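Local coordinates for protein GTN Reductase (Agrobacterium tumefaciens, PDB 4JIQ) that binds flavin mononucleotide and probably reduces substrates such as nitrate esters with electrons from a nicotinamide cofactor, at residues Y65-G70 against Y129-D134; W99-I104 against N181-E186; P119-A124 against P145-I150; I177-G182 against T227-S232. All coordinates share one frame; numbering follows the deposited sequence.

Contact 1 of 4, residues Y65-G70 against Y129-D134; sequences YADVPG and YIINDD. With 1L5 ([(1E)-1-nitroprop-1-en-2-yl]benzene), chain C.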
# COMPACT_ATOMS: atom_id res chain seq x y z
N TYR A 65 -1.56 2.42 13.85
CA TYR A 65 -2.02 1.20 14.52
C TYR A 65 -0.90 0.58 15.37
O TYR A 65 0.28 0.84 15.13
CB TYR A 65 -2.53 0.17 13.50
CG TYR A 65 -3.56 0.72 12.54
CD1 TYR A 65 -4.90 0.77 12.88
CD2 TYR A 65 -3.18 1.19 11.28
CE1 TYR A 65 -5.85 1.27 12.00
CE2 TYR A 65 -4.12 1.70 10.40
CZ TYR A 65 -5.45 1.73 10.76
OH TYR A 65 -6.38 2.23 9.88
N ALA A 66 -1.28 -0.24 16.34
CA ALA A 66 -0.31 -0.89 17.22
C ALA A 66 0.37 -2.10 16.57
O ALA A 66 -0.23 -2.79 15.74
CB ALA A 66 -0.97 -1.29 18.54
N ASP A 67 1.62 -2.34 16.97
CA ASP A 67 2.41 -3.48 16.49
C ASP A 67 2.67 -3.50 14.99
O ASP A 67 2.77 -4.57 14.39
CB ASP A 67 1.80 -4.81 16.95
CG ASP A 67 1.97 -5.05 18.43
OD1 ASP A 67 2.72 -4.29 19.07
OD2 ASP A 67 1.36 -6.01 18.96
N VAL A 68 2.78 -2.33 14.39
CA VAL A 68 3.07 -2.22 12.96
C VAL A 68 4.54 -1.86 12.71
O VAL A 68 5.04 -0.88 13.26
CB VAL A 68 2.14 -1.18 12.29
CG1 VAL A 68 2.66 -0.80 10.91
CG2 VAL A 68 0.73 -1.72 12.21
N PRO A 69 5.23 -2.67 11.89
CA PRO A 69 6.65 -2.47 11.59
C PRO A 69 6.92 -1.15 10.86
O PRO A 69 6.19 -0.80 9.94
CB PRO A 69 6.99 -3.65 10.68
CG PRO A 69 5.69 -4.03 10.06
CD PRO A 69 4.65 -3.78 11.11
N GLY A 70 7.96 -0.44 11.28
CA GLY A 70 8.29 0.85 10.70
C GLY A 70 9.63 0.87 9.99
O GLY A 70 10.30 -0.15 9.90
N TYR A 129 -6.05 0.29 16.49
CA TYR A 129 -5.54 -0.67 17.46
C TYR A 129 -4.59 0.04 18.42
O TYR A 129 -3.57 0.58 18.00
CB TYR A 129 -4.76 -1.79 16.76
CG TYR A 129 -5.54 -2.56 15.71
CD1 TYR A 129 -5.67 -2.06 14.42
CD2 TYR A 129 -6.12 -3.78 16.01
CE1 TYR A 129 -6.37 -2.75 13.46
CE2 TYR A 129 -6.82 -4.49 15.04
CZ TYR A 129 -6.94 -3.96 13.77
OH TYR A 129 -7.64 -4.65 12.80
N ILE A 130 -4.92 0.02 19.70
CA ILE A 130 -4.04 0.61 20.71
C ILE A 130 -3.64 -0.42 21.76
O ILE A 130 -4.49 -0.94 22.49
CB ILE A 130 -4.67 1.84 21.38
CG1 ILE A 130 -4.62 3.03 20.43
CG2 ILE A 130 -3.94 2.18 22.67
CD1 ILE A 130 -5.97 3.61 20.11
N ILE A 131 -2.35 -0.73 21.83
CA ILE A 131 -1.88 -1.75 22.75
C ILE A 131 -1.95 -1.26 24.20
O ILE A 131 -1.75 -0.07 24.48
CB ILE A 131 -0.46 -2.24 22.39
CG1 ILE A 131 -0.42 -3.77 22.37
CG2 ILE A 131 0.57 -1.69 23.36
CD1 ILE A 131 -1.29 -4.38 21.29
N ASN A 132 -2.25 -2.19 25.10
CA ASN A 132 -2.50 -1.87 26.50
C ASN A 132 -1.48 -2.54 27.43
O ASN A 132 -1.72 -3.63 27.95
CB ASN A 132 -3.94 -2.26 26.87
CG ASN A 132 -4.32 -1.87 28.29
OD1 ASN A 132 -3.46 -1.62 29.14
ND2 ASN A 132 -5.62 -1.84 28.56
N ASP A 133 -0.35 -1.87 27.64
CA ASP A 133 0.77 -2.37 28.44
C ASP A 133 1.52 -3.54 27.79
O ASP A 133 2.69 -3.41 27.45
CB ASP A 133 0.35 -2.75 29.87
CG ASP A 133 -0.00 -1.54 30.73
OD1 ASP A 133 0.65 -0.48 30.60
OD2 ASP A 133 -0.93 -1.66 31.55
N ASP A 134 0.85 -4.67 27.61
CA ASP A 134 1.53 -5.90 27.17
C ASP A 134 0.91 -6.77 26.05
O ASP A 134 1.67 -7.24 25.19
CB ASP A 134 1.87 -6.81 28.37
CG ASP A 134 3.08 -6.32 29.15
OD1 ASP A 134 4.21 -6.65 28.74
OD2 ASP A 134 2.88 -5.65 30.18
C1 1L5 C . -4.91 -1.20 6.61
C2 1L5 C . -5.57 -1.63 7.89
C3 1L5 C . -6.91 -2.00 7.89
C4 1L5 C . -7.56 -2.41 9.05
C5 1L5 C . -6.86 -2.46 10.25
C6 1L5 C . -5.51 -2.10 10.25
C7 1L5 C . -4.87 -1.69 9.08
C8 1L5 C . -5.69 -0.87 5.58
O1 1L5 C . -5.82 -1.04 3.47
N 1L5 C . -5.29 -0.53 4.44
O 1L5 C . -4.29 0.43 4.17
C 1L5 C . -3.42 -1.13 6.47

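Contact 2 of 4, residues W99-I104 against N181-E186; sequences WHVGRI and NGYLIE. With 1L5 ([(1E)-1-nitroprop-1-en-2-yl]benzene), chain C; FMN (flavin mononucleotide), chain B.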
# COMPACT_ATOMS: atom_id res chain seq x y z
N TRP A 99 4.46 4.28 4.27
CA TRP A 99 3.12 4.62 4.73
C TRP A 99 3.08 5.89 5.57
O TRP A 99 4.01 6.19 6.32
CB TRP A 99 2.60 3.45 5.56
CG TRP A 99 1.12 3.42 5.77
CD1 TRP A 99 0.18 4.18 5.15
CD2 TRP A 99 0.42 2.56 6.68
NE1 TRP A 99 -1.07 3.85 5.61
CE2 TRP A 99 -0.95 2.86 6.55
CE3 TRP A 99 0.82 1.57 7.58
CZ2 TRP A 99 -1.93 2.20 7.30
CZ3 TRP A 99 -0.15 0.93 8.32
CH2 TRP A 99 -1.51 1.24 8.18
N HIS A 100 2.00 6.65 5.42
CA HIS A 100 1.65 7.70 6.37
C HIS A 100 0.13 7.73 6.50
O HIS A 100 -0.58 7.96 5.53
CB HIS A 100 2.17 9.07 5.91
CG HIS A 100 2.21 10.09 7.01
ND1 HIS A 100 1.10 10.45 7.74
CD2 HIS A 100 3.24 10.83 7.50
CE1 HIS A 100 1.43 11.36 8.63
NE2 HIS A 100 2.73 11.61 8.50
N VAL A 101 -0.36 7.49 7.72
CA VAL A 101 -1.80 7.35 7.97
C VAL A 101 -2.57 8.67 7.93
O VAL A 101 -3.75 8.70 7.58
CB VAL A 101 -2.07 6.62 9.30
CG1 VAL A 101 -1.48 5.22 9.26
CG2 VAL A 101 -1.52 7.41 10.49
N GLY A 102 -1.91 9.77 8.28
CA GLY A 102 -2.59 11.05 8.34
C GLY A 102 -3.51 11.15 9.55
O GLY A 102 -3.09 10.90 10.68
N ARG A 103 -4.77 11.50 9.31
CA ARG A 103 -5.74 11.67 10.40
C ARG A 103 -6.16 10.36 11.05
O ARG A 103 -6.75 10.36 12.13
CB ARG A 103 -6.97 12.45 9.91
CG ARG A 103 -7.78 11.74 8.85
CD ARG A 103 -8.98 12.56 8.41
NE ARG A 103 -10.02 11.71 7.82
CZ ARG A 103 -11.27 12.10 7.60
NH1 ARG A 103 -11.66 13.32 7.93
NH2 ARG A 103 -12.14 11.25 7.06
N ILE A 104 -5.86 9.24 10.40
CA ILE A 104 -6.25 7.93 10.93
C ILE A 104 -5.21 7.42 11.92
O ILE A 104 -4.39 6.57 11.58
CB ILE A 104 -6.47 6.90 9.79
CG1 ILE A 104 -7.32 7.51 8.68
CG2 ILE A 104 -7.12 5.64 10.32
CD1 ILE A 104 -8.69 7.97 9.15
N ASN A 181 -6.75 4.03 0.21
CA ASN A 181 -7.53 3.68 1.40
C ASN A 181 -7.70 4.79 2.43
O ASN A 181 -7.78 4.54 3.64
CB ASN A 181 -6.97 2.43 2.07
CG ASN A 181 -6.91 1.25 1.12
OD1 ASN A 181 -7.58 1.24 0.08
ND2 ASN A 181 -6.12 0.25 1.46
N GLY A 182 -7.75 6.03 1.96
CA GLY A 182 -8.14 7.16 2.80
C GLY A 182 -7.08 7.65 3.77
O GLY A 182 -7.41 8.18 4.83
N TYR A 183 -5.81 7.47 3.42
CA TYR A 183 -4.73 7.92 4.30
C TYR A 183 -4.19 9.28 3.87
O TYR A 183 -4.84 9.96 3.08
CB TYR A 183 -3.64 6.84 4.40
CG TYR A 183 -4.13 5.61 5.12
CD1 TYR A 183 -4.42 5.65 6.47
CD2 TYR A 183 -4.32 4.41 4.44
CE1 TYR A 183 -4.88 4.53 7.14
CE2 TYR A 183 -4.78 3.28 5.11
CZ TYR A 183 -5.06 3.35 6.46
OH TYR A 183 -5.51 2.24 7.13
N LEU A 184 -3.02 9.66 4.39
CA LEU A 184 -2.52 11.03 4.25
C LEU A 184 -2.59 11.62 2.84
O LEU A 184 -3.15 12.70 2.64
CB LEU A 184 -1.09 11.17 4.79
CG LEU A 184 -0.55 12.60 4.71
CD1 LEU A 184 -1.38 13.54 5.57
CD2 LEU A 184 0.92 12.66 5.11
N ILE A 185 -2.04 10.91 1.86
CA ILE A 185 -2.09 11.38 0.47
C ILE A 185 -3.52 11.45 -0.05
O ILE A 185 -3.90 12.41 -0.73
CB ILE A 185 -1.22 10.50 -0.46
CG1 ILE A 185 0.23 10.49 0.04
CG2 ILE A 185 -1.29 11.01 -1.89
CD1 ILE A 185 1.14 9.58 -0.75
N GLU A 186 -4.32 10.43 0.27
CA GLU A 186 -5.74 10.43 -0.11
C GLU A 186 -6.48 11.60 0.52
O GLU A 186 -7.41 12.15 -0.07
CB GLU A 186 -6.41 9.12 0.28
CG GLU A 186 -6.21 8.00 -0.72
CD GLU A 186 -7.52 7.40 -1.19
OE1 GLU A 186 -7.57 6.92 -2.35
OE2 GLU A 186 -8.50 7.39 -0.42
C1 1L5 C . -4.91 -1.20 6.61
C2 1L5 C . -5.57 -1.63 7.89
C3 1L5 C . -6.91 -2.00 7.89
C4 1L5 C . -7.56 -2.41 9.05
C5 1L5 C . -6.86 -2.46 10.25
C6 1L5 C . -5.51 -2.10 10.25
C7 1L5 C . -4.87 -1.69 9.08
C8 1L5 C . -5.69 -0.87 5.58
O1 1L5 C . -5.82 -1.04 3.47
N 1L5 C . -5.29 -0.53 4.44
O 1L5 C . -4.29 0.43 4.17
C 1L5 C . -3.42 -1.13 6.47
N1 FMN B . -4.06 -2.59 1.64
C2 FMN B . -2.95 -1.76 1.64
O2 FMN B . -2.76 -0.98 0.71
N3 FMN B . -2.06 -1.80 2.69
C4 FMN B . -2.26 -2.66 3.75
O4 FMN B . -1.45 -2.68 4.67
C4A FMN B . -3.38 -3.49 3.76
N5 FMN B . -3.62 -4.36 4.80
C5A FMN B . -4.65 -5.28 4.74
C6 FMN B . -4.79 -6.24 5.75
C7 FMN B . -5.82 -7.17 5.69
C7M FMN B . -5.95 -8.20 6.77
C8 FMN B . -6.71 -7.15 4.62
C8M FMN B . -7.82 -8.16 4.56
C9 FMN B . -6.57 -6.20 3.62
C9A FMN B . -5.53 -5.26 3.67
N10 FMN B . -5.35 -4.31 2.66
C10 FMN B . -4.28 -3.45 2.70
C1' FMN B . -6.06 -4.44 1.35
C2' FMN B . -5.49 -5.56 0.50
O2' FMN B . -4.16 -5.26 0.14
C3' FMN B . -6.30 -5.76 -0.76
O3' FMN B . -6.61 -4.51 -1.33
C4' FMN B . -7.60 -6.53 -0.55
O4' FMN B . -8.40 -6.03 0.50
C5' FMN B . -7.30 -8.01 -0.31
O5' FMN B . -8.40 -8.74 -0.76
P FMN B . -8.36 -9.34 -2.25
O1P FMN B . -7.44 -10.53 -2.30
O2P FMN B . -7.87 -8.28 -3.20
O3P FMN B . -9.76 -9.77 -2.60
O HOH W 1 -1.04 8.12 2.57
O HOH W 2 -9.26 9.39 6.00

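Contact 3 of 4, residues P119-A124 against P145-I150; sequences PSAITA and PRALTI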
# COMPACT_ATOMS: atom_id res chain seq x y z
N PRO A 119 -4.41 17.38 6.02
CA PRO A 119 -4.58 18.60 5.23
C PRO A 119 -5.49 19.60 5.92
O PRO A 119 -5.19 20.79 5.96
CB PRO A 119 -5.24 18.10 3.95
CG PRO A 119 -4.81 16.70 3.83
CD PRO A 119 -4.68 16.17 5.23
N SER A 120 -6.60 19.11 6.46
CA SER A 120 -7.53 19.94 7.21
C SER A 120 -7.82 19.29 8.56
O SER A 120 -7.69 18.08 8.72
CB SER A 120 -8.84 20.14 6.44
OG SER A 120 -8.63 20.98 5.32
N ALA A 121 -8.21 20.10 9.54
CA ALA A 121 -8.47 19.58 10.88
C ALA A 121 -9.89 19.03 11.00
O ALA A 121 -10.74 19.64 11.65
CB ALA A 121 -8.21 20.65 11.92
N ILE A 122 -10.14 17.89 10.37
CA ILE A 122 -11.44 17.24 10.43
C ILE A 122 -11.30 15.82 10.98
O ILE A 122 -10.61 14.99 10.39
CB ILE A 122 -12.09 17.15 9.03
CG1 ILE A 122 -12.11 18.52 8.35
CG2 ILE A 122 -13.50 16.58 9.14
CD1 ILE A 122 -12.65 18.47 6.94
N THR A 123 -11.97 15.55 12.10
CA THR A 123 -11.88 14.24 12.74
C THR A 123 -12.61 13.18 11.93
O THR A 123 -13.65 13.44 11.32
CB THR A 123 -12.44 14.26 14.18
OG1 THR A 123 -11.97 15.42 14.87
CG2 THR A 123 -12.03 13.01 14.94
N ALA A 124 -12.06 11.97 11.93
CA ALA A 124 -12.64 10.86 11.19
C ALA A 124 -13.41 9.91 12.10
O ALA A 124 -13.04 9.71 13.26
CB ALA A 124 -11.55 10.10 10.44
N PRO A 145 -7.42 15.67 14.71
CA PRO A 145 -6.19 16.03 13.99
C PRO A 145 -5.91 17.53 13.99
O PRO A 145 -6.80 18.33 14.28
CB PRO A 145 -6.49 15.57 12.57
CG PRO A 145 -7.95 15.78 12.43
CD PRO A 145 -8.56 15.50 13.79
N ARG A 146 -4.68 17.90 13.66
CA ARG A 146 -4.34 19.30 13.44
C ARG A 146 -3.98 19.51 11.97
O ARG A 146 -3.50 18.60 11.31
CB ARG A 146 -3.20 19.75 14.34
CG ARG A 146 -1.83 19.21 13.97
CD ARG A 146 -0.75 19.95 14.73
NE ARG A 146 0.56 19.34 14.58
CZ ARG A 146 1.44 19.68 13.65
NH1 ARG A 146 1.16 20.64 12.78
NH2 ARG A 146 2.62 19.07 13.59
N ALA A 147 -4.23 20.71 11.47
CA ALA A 147 -3.99 21.01 10.07
C ALA A 147 -2.51 21.29 9.81
O ALA A 147 -1.84 21.95 10.60
CB ALA A 147 -4.84 22.19 9.61
N LEU A 148 -2.01 20.77 8.69
CA LEU A 148 -0.60 20.89 8.33
C LEU A 148 -0.23 22.27 7.80
O LEU A 148 -0.91 22.81 6.93
CB LEU A 148 -0.24 19.84 7.28
CG LEU A 148 -0.15 18.38 7.73
CD1 LEU A 148 -0.16 17.45 6.52
CD2 LEU A 148 1.11 18.17 8.54
N THR A 149 0.86 22.83 8.32
CA THR A 149 1.42 24.06 7.78
C THR A 149 2.33 23.73 6.61
O THR A 149 2.65 22.56 6.38
CB THR A 149 2.24 24.83 8.83
OG1 THR A 149 3.48 24.15 9.06
CG2 THR A 149 1.47 24.95 10.13
N ILE A 150 2.75 24.75 5.87
CA ILE A 150 3.64 24.58 4.72
C ILE A 150 4.97 23.96 5.12
O ILE A 150 5.51 23.10 4.42
CB ILE A 150 3.87 25.91 3.99
CG1 ILE A 150 2.56 26.41 3.38
CG2 ILE A 150 4.93 25.77 2.91
CD1 ILE A 150 1.95 25.42 2.41

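Contact 4 of 4, residues I177-G182 against T227-S232; sequences IHAANG and TGIRLS. With FMN (flavin mononucleotide), chain B; 1L5 ([(1E)-1-nitroprop-1-en-2-yl]benzene), chain C.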
# COMPACT_ATOMS: atom_id res chain seq x y z
N ILE A 177 4.67 3.60 -2.86
CA ILE A 177 4.08 4.73 -2.16
C ILE A 177 2.61 4.45 -1.86
O ILE A 177 1.83 4.19 -2.77
CB ILE A 177 4.20 6.03 -2.98
CG1 ILE A 177 5.67 6.40 -3.16
CG2 ILE A 177 3.45 7.16 -2.29
CD1 ILE A 177 5.91 7.44 -4.24
N HIS A 178 2.24 4.48 -0.59
CA HIS A 178 0.86 4.23 -0.19
C HIS A 178 0.02 5.49 -0.34
O HIS A 178 0.11 6.42 0.46
CB HIS A 178 0.80 3.72 1.25
CG HIS A 178 -0.51 3.10 1.62
ND1 HIS A 178 -0.69 2.36 2.77
CD2 HIS A 178 -1.72 3.13 1.00
CE1 HIS A 178 -1.95 1.95 2.83
NE2 HIS A 178 -2.59 2.40 1.77
N ALA A 179 -0.80 5.53 -1.39
CA ALA A 179 -1.66 6.68 -1.65
C ALA A 179 -3.12 6.26 -1.76
O ALA A 179 -3.90 6.86 -2.49
CB ALA A 179 -1.21 7.39 -2.92
N ALA A 180 -3.48 5.23 -1.00
CA ALA A 180 -4.80 4.62 -1.10
C ALA A 180 -5.51 4.51 0.25
O ALA A 180 -4.96 4.86 1.29
CB ALA A 180 -4.68 3.25 -1.76
N ASN A 181 -6.75 4.03 0.21
CA ASN A 181 -7.53 3.68 1.40
C ASN A 181 -7.70 4.79 2.43
O ASN A 181 -7.78 4.54 3.64
CB ASN A 181 -6.97 2.43 2.07
CG ASN A 181 -6.91 1.25 1.12
OD1 ASN A 181 -7.58 1.24 0.08
ND2 ASN A 181 -6.12 0.25 1.46
N GLY A 182 -7.75 6.03 1.96
CA GLY A 182 -8.14 7.16 2.80
C GLY A 182 -7.08 7.65 3.77
O GLY A 182 -7.41 8.18 4.83
N THR A 227 10.39 2.94 -8.07
CA THR A 227 9.31 3.61 -7.37
C THR A 227 7.95 3.28 -7.97
O THR A 227 7.74 3.43 -9.17
CB THR A 227 9.50 5.14 -7.39
OG1 THR A 227 10.74 5.48 -6.76
CG2 THR A 227 8.36 5.84 -6.66
N GLY A 228 7.03 2.83 -7.12
CA GLY A 228 5.67 2.54 -7.54
C GLY A 228 4.69 3.18 -6.57
O GLY A 228 5.10 3.75 -5.56
N ILE A 229 3.41 3.08 -6.88
CA ILE A 229 2.39 3.74 -6.08
C ILE A 229 1.08 2.96 -6.11
O ILE A 229 0.74 2.32 -7.10
CB ILE A 229 2.16 5.20 -6.56
CG1 ILE A 229 1.30 5.98 -5.56
CG2 ILE A 229 1.56 5.22 -7.95
CD1 ILE A 229 1.18 7.45 -5.90
N ARG A 230 0.35 3.01 -5.00
CA ARG A 230 -0.94 2.35 -4.89
C ARG A 230 -2.07 3.37 -4.83
O ARG A 230 -2.01 4.33 -4.06
CB ARG A 230 -0.97 1.44 -3.66
CG ARG A 230 -2.23 0.62 -3.50
CD ARG A 230 -2.07 -0.35 -2.35
NE ARG A 230 -3.28 -1.14 -2.08
CZ ARG A 230 -3.52 -2.33 -2.61
NH1 ARG A 230 -2.65 -2.86 -3.44
NH2 ARG A 230 -4.62 -2.99 -2.31
N LEU A 231 -3.09 3.17 -5.66
CA LEU A 231 -4.24 4.07 -5.71
C LEU A 231 -5.55 3.31 -5.51
O LEU A 231 -5.63 2.12 -5.80
CB LEU A 231 -4.26 4.82 -7.04
CG LEU A 231 -3.04 5.70 -7.33
CD1 LEU A 231 -3.06 6.22 -8.76
CD2 LEU A 231 -2.96 6.85 -6.34
N SER A 232 -6.56 4.00 -5.01
CA SER A 232 -7.90 3.43 -4.86
C SER A 232 -8.95 4.52 -5.07
O SER A 232 -9.40 5.15 -4.11
CB SER A 232 -8.07 2.77 -3.49
OG SER A 232 -7.78 3.67 -2.44
N1 FMN B . -4.06 -2.59 1.64
C2 FMN B . -2.95 -1.76 1.64
O2 FMN B . -2.76 -0.98 0.71
N3 FMN B . -2.06 -1.80 2.69
C4 FMN B . -2.26 -2.66 3.75
O4 FMN B . -1.45 -2.68 4.67
C4A FMN B . -3.38 -3.49 3.76
N5 FMN B . -3.62 -4.36 4.80
C5A FMN B . -4.65 -5.28 4.74
C6 FMN B . -4.79 -6.24 5.75
C7 FMN B . -5.82 -7.17 5.69
C7M FMN B . -5.95 -8.20 6.77
C8 FMN B . -6.71 -7.15 4.62
C8M FMN B . -7.82 -8.16 4.56
C9 FMN B . -6.57 -6.20 3.62
C9A FMN B . -5.53 -5.26 3.67
N10 FMN B . -5.35 -4.31 2.66
C10 FMN B . -4.28 -3.45 2.70
C1' FMN B . -6.06 -4.44 1.35
C2' FMN B . -5.49 -5.56 0.50
O2' FMN B . -4.16 -5.26 0.14
C3' FMN B . -6.30 -5.76 -0.76
O3' FMN B . -6.61 -4.51 -1.33
C4' FMN B . -7.60 -6.53 -0.55
O4' FMN B . -8.40 -6.03 0.50
C5' FMN B . -7.30 -8.01 -0.31
O5' FMN B . -8.40 -8.74 -0.76
P FMN B . -8.36 -9.34 -2.25
O1P FMN B . -7.44 -10.53 -2.30
O2P FMN B . -7.87 -8.28 -3.20
O3P FMN B . -9.76 -9.77 -2.60
C1 1L5 C . -4.91 -1.20 6.61
C2 1L5 C . -5.57 -1.63 7.89
C3 1L5 C . -6.91 -2.00 7.89
C4 1L5 C . -7.56 -2.41 9.05
C5 1L5 C . -6.86 -2.46 10.25
C6 1L5 C . -5.51 -2.10 10.25
C7 1L5 C . -4.87 -1.69 9.08
C8 1L5 C . -5.69 -0.87 5.58
O1 1L5 C . -5.82 -1.04 3.47
N 1L5 C . -5.29 -0.53 4.44
O 1L5 C . -4.29 0.43 4.17
C 1L5 C . -3.42 -1.13 6.47

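Contact 1 of 4, residues Y65-G70 against Y129-D134
Two irregular segments, Y65-G70 and Y129-D134, come together where the CA atoms of Y65 and Y129 lie 5.0 Å apart, joined by one weak, bent backbone hydrogen bond from A66 N to Y129 O (2.9 Å). Here main-chain pairing is slight and the rings do the work. Y65 and Y129 meet obliquely, planes at 65°, and CD1 of Y65 sits in the plane of the Y129 ring at its edge, 3.3 Å from CD1 of Y129. In both tyrosines CG is anti to the carbonyl carbon (chi1 -52° and -57°), which directs both rings to the bound nitroalkene 1L5. The C6-C7 edge of its phenyl group lies over one Y65 face, C6 above the ring centre at 3.7 Å from the plane, while Y129 offers its edge, CE1 reaching 1L5 C5 at 3.3 Å. The two tyrosines thus wall the phenyl end of the ligand from different directions. Away from the ligand, A66 CB packs on I131 CB at 4.0 Å. Y65 OH is hydrogen-bonded to Y183 OH. V68 and P69 pack on strand 50-57, and the loop between that strand and helix 74-89 meets the loop between strands 127-128 and 140-141 through Y65, A66, Y129 and I131.

Contact 2 of 4, residues W99-I104 against N181-E186
The Y183 ring is sandwiched: W99 NE1 stands over one face, N181 O covers the opposite one, and V101 O lies at the ring edge in its plane. The W99 indole, one of its own faces covered by V101 CG1, meets Y183 edge-to-face, planes at 87°, with CZ2 coming within 3.4 Å of Y183 CZ. This packing occurs at the C-terminal mouth of a TIM barrel, where the segment W99-I104, leaving strand 94-99, touches the turn and helix start that follow strand 174-178. A further flat group is the H100 imidazole. L184 CD2 makes a CH-pi contact over its face, 3.5 Å from the centroid, while G102 N donates to ND1 from within the ring plane, fixing the rotation of the ring, and Q61 takes NE2. L184 has CG anti to its own N (chi1 -178°), an orientation that carries CD2 onto the imidazole.

The backbones also meet. Y183 is the N-cap of helix 184-189, and L184 N donates to H100 O at 3.2 Å. Across from it, in a type II' turn from V101 to I104, G102 at positive phi packs its backbone directly on L184, with G102 N 3.8 Å from L184 CB. I104 CB touches Y183 CE1 at 3.9 Å, at another part of the ring.

The contact also reaches the ligand: W99 CH2 approaches 1L5 C, and Y183 CE2 lies near nitro oxygen O. A water lies between H100 O and I185 N, 3.0 Å from each, and accepts from I185 N.

Contact 3 of 4, residues P119-A124 against P145-I150
T123 turns OG1 anti to its carbonyl carbon (chi1 -45°), beside the backbone N, and thereby lays the hydroxyl oxygen against the P145 ring, 3.6 Å from CD. A121 is the centre of an inverse gamma turn, a tight bend with a weak hydrogen bond from I122 N to S120 O, and its methyl group meets P145 O at 3.6 Å. The proline is the main body of the contact: its CG rests 3.4 Å from I122 O, while CD faces T123, whose side chain crosses the ring at about a right angle. The ring thus lies against both the I122 carbonyl and T123.

Further along, A147 CB lies 3.9 Å from P119 O and 4.4 Å from A121 CB. Everything across this interface is van der Waals packing of small groups on backbone. Polar atoms find their partners beyond it: P119 O and L148 O share the guanidinium nitrogen NH1 of R196, I122 O accepts from R103, and R146 forms a salt bridge with D152 in helix 150-169. P119 and L148 also pack on F188 of helix 184-189.

Strands 117-118 and 146-147 form a small parallel sheet, yet 119-123 runs back nearly antiparallel to 145-148, at 171°. The contact illustrates an elaborated beta-alpha loop of a TIM barrel, here the long excursion from strand 94-99 to helix 150-169, which folds on itself and carries an inverse gamma turn at A121.

Contact 4 of 4, residues I177-G182 against T227-S232
R230 and H178 project from one face of the paired strands toward the flavin, the innermost layer of this contact between two neighbouring parallel strands, 174-178 and 227-231, of a TIM barrel. R230 is extended, with CG anti to its N (chi1 -176°), and this reach sets NE 2.8 Å from FMN O2 and NH2 2.7 Å from FMN O3', the latter in the guanidinium plane. The cationic group lies by the pyrimidine end of the isoalloxazine and would probably help stabilise negative charge that builds up there on reduction. H178 turns its imidazole edge to the nitro group of 1L5, with CE1 3.1 Å from oxygen O, and W99 stacks on its ring. N181 ND2 lies very close to nitro oxygen O1, its OD1 hydrogen-bonded to T271 OG1; the pair is probably placed like the histidine and asparagine of Old Yellow Enzyme.

The next layer is the backbone that positions them. I177 N donates to G228 O, and R230 N donates back to I177 O at 2.9 Å; A179 N adds a weak bond to R230 O. On the other face of the sheet I177 CB packs on I229 CG1 at 3.9 Å, both isoleucines also touching helix 209-222. A179 CB meets I229 CD1 as well.

Past the strand end, S232 holds the loop that carries N181. Its OG, turned between its own N and carbonyl carbon (chi1 55°), touches A180 CB at 3.2 Å and accepts an almost linear hydrogen bond from N181 N, 2.9 Å long at 174°.

Overall arrangement
From the N terminus, the chain leaves barrel strand 50-57 and enters contact 1 at 65-70, which closes only when 129-134 returns. Before that, contact 2 opens at 99-104 and contact 3 at 119-124, so contact 1 crosses both. Contact 3 closes at 145-150 and lies wholly within the span of contact 2, which ends at 181-186. Contact 4 opens at 177-182, sharing N181 and G182 with the end of contact 2, and closes at 227-232, pairing barrel strands 174-178 and 227-231. Contacts 1, 2 and 4 surround the ligand, while contact 3, reached from contact 2 through R103, sits away from it in the loop region after strand 94-99.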